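PDB 1PQ4: periplasmic binding protein component of an ABC type zinc uptake transporter from Synechocystis sp., which binds zinc in the periplasm and probably hands it to the membrane components of an ABC-type zinc uptake transporter. Local coordinates for residues V129-I134 with W200-R205; R191-F196 with Y207-I212; V195-W200 with F242-F247. One frame throughout, in Å; residues are numbered along the deposited sequence.

Contact 1: residues V129-I134 with W200-R205. With ZN (zinc ion), chain C.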
loop_
_atom_site.group_PDB
_atom_site.type_symbol
_atom_site.label_atom_id
_atom_site.label_comp_id
_atom_site.label_asym_id
_atom_site.label_seq_id
_atom_site.Cartn_x
_atom_site.Cartn_y
_atom_site.Cartn_z
ATOM N N VAL A 129 10.007 -9.025 -11.518
ATOM C CA VAL A 129 10.347 -8.517 -10.205
ATOM C C VAL A 129 9.325 -8.811 -9.119
ATOM O O VAL A 129 8.321 -9.491 -9.323
ATOM N N ALA A 130 9.610 -8.267 -7.948
ATOM C CA ALA A 130 8.780 -8.430 -6.778
ATOM C C ALA A 130 7.627 -7.429 -6.783
ATOM O O ALA A 130 7.756 -6.313 -7.268
ATOM C CB ALA A 130 9.614 -8.212 -5.546
ATOM N N ASP A 131 6.493 -7.848 -6.245
ATOM C CA ASP A 131 5.321 -6.962 -6.143
ATOM C C ASP A 131 5.603 -6.210 -4.860
ATOM O O ASP A 131 5.715 -6.802 -3.796
ATOM C CB ASP A 131 4.057 -7.791 -5.973
ATOM C CG ASP A 131 2.800 -6.931 -5.962
ATOM O OD1 ASP A 131 2.839 -5.784 -5.452
ATOM O OD2 ASP A 131 1.784 -7.426 -6.459
ATOM N N PRO A 132 5.680 -4.887 -4.934
ATOM C CA PRO A 132 5.977 -4.128 -3.724
ATOM C C PRO A 132 4.802 -3.701 -2.820
ATOM O O PRO A 132 5.027 -3.085 -1.798
ATOM C CB PRO A 132 6.689 -2.893 -4.291
ATOM C CG PRO A 132 5.846 -2.598 -5.500
ATOM C CD PRO A 132 5.546 -3.993 -6.102
ATOM N N HIS A 133 3.585 -4.091 -3.171
ATOM C CA HIS A 133 2.430 -3.578 -2.441
ATOM C C HIS A 133 2.163 -4.261 -1.117
ATOM O O HIS A 133 1.021 -4.642 -0.787
ATOM C CB HIS A 133 1.225 -3.642 -3.381
ATOM C CG HIS A 133 1.403 -2.865 -4.656
ATOM N ND1 HIS A 133 1.880 -3.439 -5.825
ATOM C CD2 HIS A 133 1.147 -1.568 -4.953
ATOM C CE1 HIS A 133 1.898 -2.534 -6.781
ATOM N NE2 HIS A 133 1.457 -1.393 -6.283
ATOM N N ILE A 134 3.233 -4.435 -0.348
ATOM C CA ILE A 134 3.099 -5.172 0.907
ATOM C C ILE A 134 2.414 -4.379 2.035
ATOM O O ILE A 134 2.073 -4.952 3.075
ATOM C CB ILE A 134 4.500 -5.643 1.408
ATOM C CG1 ILE A 134 5.416 -4.397 1.609
ATOM C CG2 ILE A 134 5.087 -6.637 0.357
ATOM C CD1 ILE A 134 4.982 -3.229 2.463
ATOM N N TRP A 200 -3.437 -4.703 -5.112
ATOM C CA TRP A 200 -4.051 -5.500 -4.047
ATOM C C TRP A 200 -3.716 -6.995 -4.035
ATOM O O TRP A 200 -4.474 -7.782 -3.453
ATOM C CB TRP A 200 -5.601 -5.334 -4.101
ATOM C CG TRP A 200 -6.049 -3.889 -4.150
ATOM C CD1 TRP A 200 -6.266 -3.118 -5.271
ATOM C CD2 TRP A 200 -6.210 -3.022 -3.030
ATOM N NE1 TRP A 200 -6.544 -1.815 -4.906
ATOM C CE2 TRP A 200 -6.512 -1.731 -3.533
ATOM C CE3 TRP A 200 -6.127 -3.209 -1.640
ATOM C CZ2 TRP A 200 -6.721 -0.637 -2.697
ATOM C CZ3 TRP A 200 -6.342 -2.116 -0.804
ATOM C CH2 TRP A 200 -6.632 -0.840 -1.339
ATOM N N ALA A 201 -2.597 -7.400 -4.645
ATOM C CA ALA A 201 -2.298 -8.844 -4.685
ATOM C C ALA A 201 -2.077 -9.453 -3.280
ATOM O O ALA A 201 -2.486 -10.564 -3.012
ATOM C CB ALA A 201 -1.046 -9.093 -5.578
ATOM N N TYR A 202 -1.412 -8.736 -2.376
ATOM C CA TYR A 202 -1.175 -9.313 -1.051
ATOM C C TYR A 202 -2.468 -9.360 -0.259
ATOM O O TYR A 202 -2.788 -10.335 0.410
ATOM C CB TYR A 202 -0.114 -8.485 -0.316
ATOM C CG TYR A 202 1.242 -8.650 -1.006
ATOM C CD1 TYR A 202 2.065 -9.777 -0.711
ATOM C CD2 TYR A 202 1.701 -7.708 -1.913
ATOM C CE1 TYR A 202 3.300 -9.944 -1.299
ATOM C CE2 TYR A 202 2.986 -7.846 -2.517
ATOM C CZ TYR A 202 3.775 -8.978 -2.192
ATOM O OH TYR A 202 5.071 -9.082 -2.695
ATOM N N PHE A 203 -3.220 -8.269 -0.356
ATOM C CA PHE A 203 -4.512 -8.172 0.340
ATOM C C PHE A 203 -5.367 -9.316 -0.169
ATOM O O PHE A 203 -6.000 -10.054 0.591
ATOM C CB PHE A 203 -5.139 -6.778 -0.005
ATOM C CG PHE A 203 -6.536 -6.605 0.501
ATOM C CD1 PHE A 203 -6.765 -6.167 1.790
ATOM C CD2 PHE A 203 -7.621 -6.872 -0.333
ATOM C CE1 PHE A 203 -8.092 -5.992 2.267
ATOM C CE2 PHE A 203 -8.933 -6.697 0.126
ATOM C CZ PHE A 203 -9.158 -6.262 1.426
ATOM N N ALA A 204 -5.346 -9.518 -1.472
ATOM C CA ALA A 204 -6.175 -10.567 -2.060
ATOM C C ALA A 204 -5.739 -11.988 -1.595
ATOM O O ALA A 204 -6.585 -12.875 -1.322
ATOM C CB ALA A 204 -6.092 -10.474 -3.584
ATOM N N ARG A 205 -4.427 -12.189 -1.499
ATOM C CA ARG A 205 -3.938 -13.509 -1.072
ATOM C C ARG A 205 -4.403 -13.735 0.361
ATOM O O ARG A 205 -4.888 -14.809 0.685
ATOM C CB ARG A 205 -2.407 -13.580 -1.116
ATOM C CG ARG A 205 -1.890 -14.978 -1.310
ATOM C CD ARG A 205 -0.387 -14.965 -1.463
ATOM N NE ARG A 205 0.158 -16.221 -1.984
ATOM C CZ ARG A 205 0.317 -17.330 -1.267
ATOM N NH1 ARG A 205 -0.035 -17.352 0.015
ATOM N NH2 ARG A 205 0.852 -18.411 -1.828
HETATM ZN ZN ZN C . 1.045 0.487 -7.153
HETATM O O HOH W 1 -0.475 -6.017 -5.990
HETATM O O HOH W 2 -1.407 -5.709 -1.899
HETATM O O HOH W 3 0.132 1.813 -5.538
#

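Contact 2: residues R191-F196 with Y207-I212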
loop_
_atom_site.group_PDB
_atom_site.type_symbol
_atom_site.label_atom_id
_atom_site.label_comp_id
_atom_site.label_asym_id
_atom_site.label_seq_id
_atom_site.Cartn_x
_atom_site.Cartn_y
_atom_site.Cartn_z
ATOM N N ARG A 191 -15.516 -14.299 -5.565
ATOM C CA ARG A 191 -14.228 -13.927 -4.980
ATOM C C ARG A 191 -13.421 -12.977 -5.854
ATOM O O ARG A 191 -12.386 -12.457 -5.454
ATOM C CB ARG A 191 -13.405 -15.196 -4.786
ATOM C CG ARG A 191 -12.874 -15.347 -3.435
ATOM C CD ARG A 191 -13.612 -16.430 -2.722
ATOM N NE ARG A 191 -14.570 -15.940 -1.762
ATOM C CZ ARG A 191 -14.296 -15.294 -0.631
ATOM N NH1 ARG A 191 -13.064 -14.987 -0.240
ATOM N NH2 ARG A 191 -15.300 -15.018 0.165
ATOM N N LYS A 192 -13.911 -12.742 -7.048
ATOM C CA LYS A 192 -13.199 -11.906 -8.007
ATOM C C LYS A 192 -13.571 -10.428 -7.947
ATOM O O LYS A 192 -14.729 -10.113 -7.655
ATOM C CB LYS A 192 -13.512 -12.438 -9.405
ATOM C CG LYS A 192 -13.197 -13.919 -9.559
ATOM C CD LYS A 192 -13.492 -14.437 -10.969
ATOM C CE LYS A 192 -13.225 -15.942 -11.037
ATOM N NZ LYS A 192 -13.260 -16.489 -12.416
ATOM N N PHE A 193 -12.598 -9.521 -8.156
ATOM C CA PHE A 193 -12.918 -8.068 -8.228
ATOM C C PHE A 193 -12.003 -7.460 -9.290
ATOM O O PHE A 193 -10.877 -7.910 -9.492
ATOM C CB PHE A 193 -12.837 -7.305 -6.880
ATOM C CG PHE A 193 -11.465 -7.249 -6.251
ATOM C CD1 PHE A 193 -10.769 -6.048 -6.198
ATOM C CD2 PHE A 193 -10.883 -8.398 -5.668
ATOM C CE1 PHE A 193 -9.523 -5.963 -5.578
ATOM C CE2 PHE A 193 -9.613 -8.329 -5.031
ATOM C CZ PHE A 193 -8.941 -7.107 -4.989
ATOM N N ILE A 194 -12.511 -6.472 -10.016
ATOM C CA ILE A 194 -11.725 -5.840 -11.095
ATOM C C ILE A 194 -11.303 -4.491 -10.614
ATOM O O ILE A 194 -12.113 -3.741 -10.099
ATOM C CB ILE A 194 -12.569 -5.598 -12.346
ATOM C CG1 ILE A 194 -13.252 -6.875 -12.753
ATOM C CG2 ILE A 194 -11.693 -5.082 -13.486
ATOM C CD1 ILE A 194 -14.209 -6.708 -13.963
ATOM N N VAL A 195 -10.034 -4.164 -10.823
ATOM C CA VAL A 195 -9.473 -2.900 -10.398
ATOM C C VAL A 195 -8.607 -2.424 -11.527
ATOM O O VAL A 195 -8.219 -3.192 -12.404
ATOM C CB VAL A 195 -8.534 -3.015 -9.161
ATOM C CG1 VAL A 195 -9.305 -3.352 -7.977
ATOM C CG2 VAL A 195 -7.448 -4.104 -9.414
ATOM N N PHE A 196 -8.321 -1.150 -11.512
ATOM C CA PHE A 196 -7.505 -0.660 -12.590
ATOM C C PHE A 196 -6.052 -1.043 -12.329
ATOM O O PHE A 196 -5.503 -1.845 -13.059
ATOM C CB PHE A 196 -7.638 0.850 -12.740
ATOM C CG PHE A 196 -6.779 1.385 -13.844
ATOM C CD1 PHE A 196 -7.101 1.111 -15.179
ATOM C CD2 PHE A 196 -5.581 2.035 -13.557
ATOM C CE1 PHE A 196 -6.256 1.462 -16.205
ATOM C CE2 PHE A 196 -4.714 2.396 -14.612
ATOM C CZ PHE A 196 -5.072 2.098 -15.928
ATOM N N TYR A 207 -7.019 -12.750 1.989
ATOM C CA TYR A 207 -8.435 -13.023 2.112
ATOM C C TYR A 207 -9.028 -13.854 1.009
ATOM O O TYR A 207 -10.233 -13.833 0.800
ATOM C CB TYR A 207 -9.175 -11.686 2.267
ATOM C CG TYR A 207 -8.616 -10.914 3.432
ATOM C CD1 TYR A 207 -8.687 -11.439 4.708
ATOM C CD2 TYR A 207 -7.914 -9.715 3.255
ATOM C CE1 TYR A 207 -8.072 -10.805 5.795
ATOM C CE2 TYR A 207 -7.292 -9.079 4.334
ATOM C CZ TYR A 207 -7.378 -9.639 5.603
ATOM O OH TYR A 207 -6.722 -9.066 6.673
ATOM N N ASN A 208 -8.192 -14.568 0.279
ATOM C CA ASN A 208 -8.683 -15.466 -0.757
ATOM C C ASN A 208 -9.604 -14.817 -1.786
ATOM O O ASN A 208 -10.701 -15.303 -2.057
ATOM C CB ASN A 208 -9.401 -16.637 -0.107
ATOM C CG ASN A 208 -8.498 -17.380 0.874
ATOM O OD1 ASN A 208 -8.846 -17.561 2.049
ATOM N ND2 ASN A 208 -7.321 -17.799 0.398
ATOM N N LEU A 209 -9.143 -13.707 -2.339
ATOM C CA LEU A 209 -9.876 -12.987 -3.371
ATOM C C LEU A 209 -9.006 -13.126 -4.594
ATOM O O LEU A 209 -7.838 -13.530 -4.497
ATOM C CB LEU A 209 -10.004 -11.507 -3.006
ATOM C CG LEU A 209 -10.748 -11.228 -1.689
ATOM C CD1 LEU A 209 -10.797 -9.729 -1.428
ATOM C CD2 LEU A 209 -12.165 -11.776 -1.762
ATOM N N VAL A 210 -9.582 -12.806 -5.748
ATOM C CA VAL A 210 -8.868 -12.862 -7.005
ATOM C C VAL A 210 -8.940 -11.463 -7.570
ATOM O O VAL A 210 -10.013 -10.960 -7.863
ATOM C CB VAL A 210 -9.530 -13.853 -7.984
ATOM C CG1 VAL A 210 -8.877 -13.736 -9.345
ATOM C CG2 VAL A 210 -9.360 -15.313 -7.451
ATOM N N GLN A 211 -7.797 -10.823 -7.705
ATOM C CA GLN A 211 -7.779 -9.467 -8.221
ATOM C C GLN A 211 -7.632 -9.575 -9.723
ATOM O O GLN A 211 -6.745 -10.262 -10.181
ATOM C CB GLN A 211 -6.568 -8.741 -7.627
ATOM C CG GLN A 211 -6.123 -7.548 -8.392
ATOM C CD GLN A 211 -4.810 -6.954 -7.860
ATOM O OE1 GLN A 211 -3.730 -7.582 -7.920
ATOM N NE2 GLN A 211 -4.900 -5.757 -7.356
ATOM N N ILE A 212 -8.487 -8.904 -10.487
ATOM C CA ILE A 212 -8.417 -8.936 -11.954
ATOM C C ILE A 212 -8.047 -7.507 -12.337
ATOM O O ILE A 212 -8.841 -6.565 -12.192
ATOM C CB ILE A 212 -9.796 -9.310 -12.586
ATOM C CG1 ILE A 212 -10.192 -10.734 -12.155
ATOM C CG2 ILE A 212 -9.714 -9.240 -14.104
ATOM C CD1 ILE A 212 -11.650 -11.103 -12.413
#

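Contact 3: residues V195-W200 with F242-F247. With ZN (zinc ion), chain C.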
loop_
_atom_site.group_PDB
_atom_site.type_symbol
_atom_site.label_atom_id
_atom_site.label_comp_id
_atom_site.label_asym_id
_atom_site.label_seq_id
_atom_site.Cartn_x
_atom_site.Cartn_y
_atom_site.Cartn_z
ATOM N N VAL A 195 -10.034 -4.164 -10.823
ATOM C CA VAL A 195 -9.473 -2.900 -10.398
ATOM C C VAL A 195 -8.607 -2.424 -11.527
ATOM O O VAL A 195 -8.219 -3.192 -12.404
ATOM C CB VAL A 195 -8.534 -3.015 -9.161
ATOM C CG1 VAL A 195 -9.305 -3.352 -7.977
ATOM C CG2 VAL A 195 -7.448 -4.104 -9.414
ATOM N N PHE A 196 -8.321 -1.150 -11.512
ATOM C CA PHE A 196 -7.505 -0.660 -12.590
ATOM C C PHE A 196 -6.052 -1.043 -12.329
ATOM O O PHE A 196 -5.503 -1.845 -13.059
ATOM C CB PHE A 196 -7.638 0.850 -12.740
ATOM C CG PHE A 196 -6.779 1.385 -13.844
ATOM C CD1 PHE A 196 -7.101 1.111 -15.179
ATOM C CD2 PHE A 196 -5.581 2.035 -13.557
ATOM C CE1 PHE A 196 -6.256 1.462 -16.205
ATOM C CE2 PHE A 196 -4.714 2.396 -14.612
ATOM C CZ PHE A 196 -5.072 2.098 -15.928
ATOM N N HIS A 197 -5.472 -0.487 -11.263
ATOM C CA HIS A 197 -4.044 -0.732 -10.948
ATOM C C HIS A 197 -3.969 -1.851 -9.902
ATOM O O HIS A 197 -4.611 -1.772 -8.850
ATOM C CB HIS A 197 -3.455 0.564 -10.427
ATOM C CG HIS A 197 -2.061 0.424 -9.927
ATOM N ND1 HIS A 197 -0.979 0.280 -10.771
ATOM C CD2 HIS A 197 -1.564 0.408 -8.663
ATOM C CE1 HIS A 197 0.127 0.191 -10.056
ATOM N NE2 HIS A 197 -0.199 0.258 -8.776
ATOM N N PRO A 198 -3.173 -2.902 -10.183
ATOM C CA PRO A 198 -3.056 -4.039 -9.275
ATOM C C PRO A 198 -2.232 -3.777 -8.045
ATOM O O PRO A 198 -1.085 -4.182 -7.936
ATOM C CB PRO A 198 -2.480 -5.147 -10.176
ATOM C CG PRO A 198 -1.536 -4.381 -11.066
ATOM C CD PRO A 198 -2.291 -3.061 -11.358
ATOM N N SER A 199 -2.789 -3.073 -7.098
ATOM C CA SER A 199 -2.004 -2.891 -5.897
ATOM C C SER A 199 -2.502 -3.809 -4.793
ATOM O O SER A 199 -2.034 -3.720 -3.653
ATOM C CB SER A 199 -2.116 -1.442 -5.450
ATOM O OG SER A 199 -3.440 -1.045 -5.497
ATOM N N TRP A 200 -3.437 -4.703 -5.112
ATOM C CA TRP A 200 -4.051 -5.500 -4.047
ATOM C C TRP A 200 -3.716 -6.995 -4.035
ATOM O O TRP A 200 -4.474 -7.782 -3.453
ATOM C CB TRP A 200 -5.601 -5.334 -4.101
ATOM C CG TRP A 200 -6.049 -3.889 -4.150
ATOM C CD1 TRP A 200 -6.266 -3.118 -5.271
ATOM C CD2 TRP A 200 -6.210 -3.022 -3.030
ATOM N NE1 TRP A 200 -6.544 -1.815 -4.906
ATOM C CE2 TRP A 200 -6.512 -1.731 -3.533
ATOM C CE3 TRP A 200 -6.127 -3.209 -1.640
ATOM C CZ2 TRP A 200 -6.721 -0.637 -2.697
ATOM C CZ3 TRP A 200 -6.342 -2.116 -0.804
ATOM C CH2 TRP A 200 -6.632 -0.840 -1.339
ATOM N N PHE A 242 -13.683 -1.226 -9.992
ATOM C CA PHE A 242 -12.994 -0.292 -9.136
ATOM C C PHE A 242 -11.897 0.421 -9.883
ATOM O O PHE A 242 -11.287 -0.130 -10.782
ATOM C CB PHE A 242 -12.403 -1.028 -7.952
ATOM C CG PHE A 242 -13.424 -1.637 -7.082
ATOM C CD1 PHE A 242 -13.691 -3.001 -7.153
ATOM C CD2 PHE A 242 -14.142 -0.848 -6.198
ATOM C CE1 PHE A 242 -14.669 -3.581 -6.345
ATOM C CE2 PHE A 242 -15.135 -1.434 -5.367
ATOM C CZ PHE A 242 -15.387 -2.795 -5.452
ATOM N N GLY A 243 -11.688 1.669 -9.509
ATOM C CA GLY A 243 -10.616 2.454 -10.107
ATOM C C GLY A 243 -9.861 2.971 -8.898
ATOM O O GLY A 243 -10.245 2.727 -7.755
ATOM N N GLU A 244 -8.788 3.682 -9.132
ATOM C CA GLU A 244 -7.989 4.204 -8.032
ATOM C C GLU A 244 -7.833 5.692 -8.260
ATOM O O GLU A 244 -7.754 6.142 -9.417
ATOM C CB GLU A 244 -6.619 3.498 -8.020
ATOM C CG GLU A 244 -6.641 2.243 -7.240
ATOM C CD GLU A 244 -6.468 0.993 -8.074
ATOM O OE1 GLU A 244 -6.933 0.988 -9.251
ATOM O OE2 GLU A 244 -5.879 0.018 -7.517
ATOM N N THR A 245 -7.789 6.458 -7.172
ATOM C CA THR A 245 -7.672 7.922 -7.277
ATOM C C THR A 245 -6.443 8.404 -7.988
ATOM O O THR A 245 -6.476 9.446 -8.613
ATOM C CB THR A 245 -7.597 8.638 -5.904
ATOM O OG1 THR A 245 -7.781 7.694 -4.826
ATOM C CG2 THR A 245 -8.639 9.727 -5.850
ATOM N N GLN A 246 -5.350 7.652 -7.873
ATOM C CA GLN A 246 -4.086 8.081 -8.479
ATOM C C GLN A 246 -3.977 7.800 -9.964
ATOM O O GLN A 246 -3.002 8.177 -10.579
ATOM C CB GLN A 246 -2.893 7.422 -7.747
ATOM C CG GLN A 246 -2.808 7.791 -6.261
ATOM C CD GLN A 246 -3.775 6.978 -5.381
ATOM O OE1 GLN A 246 -3.979 7.285 -4.183
ATOM N NE2 GLN A 246 -4.369 5.936 -5.969
ATOM N N PHE A 247 -4.956 7.112 -10.537
ATOM C CA PHE A 247 -4.885 6.800 -11.958
ATOM C C PHE A 247 -6.200 7.204 -12.602
ATOM O O PHE A 247 -7.216 7.338 -11.933
ATOM C CB PHE A 247 -4.656 5.297 -12.167
ATOM C CG PHE A 247 -3.461 4.753 -11.419
ATOM C CD1 PHE A 247 -3.578 4.301 -10.111
ATOM C CD2 PHE A 247 -2.209 4.732 -12.018
ATOM C CE1 PHE A 247 -2.464 3.837 -9.412
ATOM C CE2 PHE A 247 -1.083 4.265 -11.318
ATOM C CZ PHE A 247 -1.218 3.824 -10.026
HETATM ZN ZN ZN C . 1.045 0.487 -7.153
HETATM O O HOH W 3 0.132 1.813 -5.538
#

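Contact 1: residues V129-I134 with W200-R205
Tyr202 lays its ring alongside Ile134 and drives its hydroxyl into the loop that carries the zinc ligand His133. The CG2 branch of Ile134 sits over one face of the ring, 3.9 Å from its centroid and shifted toward the rim, a CH-pi contact between two side chains that run side by side. At the far end Tyr202 OH donates to Asp131 O over 2.6 Å, in the carbonyl plane and on a lone pair. CG of Tyr202 lies anti to its own carbonyl carbon (chi1 -68°), which sends the ring off the first turn of its helix and tip to tip with Asp131, the carboxylate and ring planes standing 68° apart.

Asp131 faces two ways. Its OD1 takes His133 ND1 on the syn lone pair at 2.6 Å and the backbone N of His133 on the anti lone pair, the latter holding the loop in an Asx turn. The bond to ND1 fixes the rotation of the imidazole, whose NE2 binds the zinc at 2.1 Å, and the nearby carboxylate would tend to make that nitrogen a stronger ligand. OD2 turns to the helix, touching Ala201 CB and accepting a hydrogen bond from a water that in turn accepts from Ala201 N. A second water links His133 O to Tyr202 N, so the first amides of the helix are tied to the metal loop.

The contact is buried: helix 201-206 meets the loop that leads into helix 138-155, whose Leu140 touches both Ile134 and Tyr202, while Trp200 and Phe203 pack on Leu277 of helix 273-288.

Contact 2: residues R191-F196 with Y207-I212
Side chains alternate across this pair of parallel strands, 192-195 and 210-212, whose short axes run 31° apart. Lys192, Ile194, Val210 and Ile212 stand on one face. Lys192 and Val210 lie side by side there, pointing the same way, and CD1 of Ile212 crosses obliquely to reach Lys192 CB at 3.8 Å. The extended lysine then carries its amine away to Asn236.

On the opposite face Phe193 turns its ring across the neighbouring strand. Its CG sits in the crowded position between the backbone N and carbonyl carbon (chi1 64°), which brings the ring beneath Gln211, whose CA lies over one ring face, 4.2 Å from the centroid. Leu209 meets the same ring at its edge, crossing it at about a right angle, with CB 3.8 Å from CE2. Further along, Val195 CG2 packs crosswise on Gln211.

The backbones are laced by four N-H...O bonds, from Val210 N to Arg191 O, Phe193 N to Val210 O, Ile212 N to Phe193 O and Val195 N to Ile212 O. The two in the middle run nearly along the C=O axis, whereas Val210 N approaches from above the carbonyl plane of Arg191.

Just before the first strand Arg191 bends at chi2 and chi3, so that NH1 donates to Asn208 O, 3.0 Å away, although the position of that oxygen is less certain, while NH2 donates to the carbonyl oxygens of Leu185 and Leu188. An alanine here would lack the guanidinium and would probably leave the end of helix 160-185 and the turn at Asn208 less firmly joined to the strand start.

That turn is a Schellman motif closing helix 201-206, and strand, helix and strand together form a beta-alpha-beta unit with parallel neighbours.

Contact 3: residues V195-W200 with F242-F247
Glu244 pushes its bent side chain (chi2 112°) into the loop 195-200, and its buried carboxylate is the tight part of the contact. OE1 accepts from His197 N at 2.9 Å along a nearly straight bond, the donor lying above the carboxylate plane. OE2 meets Trp200 NE1 tip to tip at 3.3 Å, takes a weak bond from Ser199 OG, and lies 2.6 Å from His197 O. Two oxygens so close in a buried spot suggest that the acid is probably protonated.

Beside it Phe247, partly exposed where Glu244 is not, stacks on His197 in an offset pair, ring centroids 4.3 Å apart and planes 22° from parallel, with CZ over the centre of the imidazole. His197 CB covers part of the Phe247 face in turn, and Phe196 approaches Phe247 CB obliquely through CD2.

The type I beta turn from Glu244 to Phe247 brings that ring round after strand 240-244, so Phe247 and Glu244 both bear on the zinc ligand His197: its NE2 binds the metal at 2.1 Å with His37, His133 and a water, while Glu215 holds ND1 from the second shell.

Packing is looser where the segments start. Val195 CG1 reaches Phe242 CB at 3.9 Å, and a CA-H...O contact joins Val195 to Phe242 O.

How the contacts relate
Contacts 1 and 3 are buried and meet at the zinc, supplying His133 and His197; contact 2 lies farther out and is partly exposed. Chemistry follows place: carboxylates steady both histidine loops, Asp131 through the His133 ring and Glu244 through the His197 backbone, whereas contact 2 relies on regular strand bonding and alternating side chains. Contacts 2 and 3 share Val195 and Phe196, so strand 192-195 has 210-213 on one flank and reaches 240-244 through Ile194 O and Phe242 N. Trp200 belongs to contacts 1 and 3, and helix 201-206, which carries Tyr202 in contact 1, ends in the turn that leads into strand 210-213.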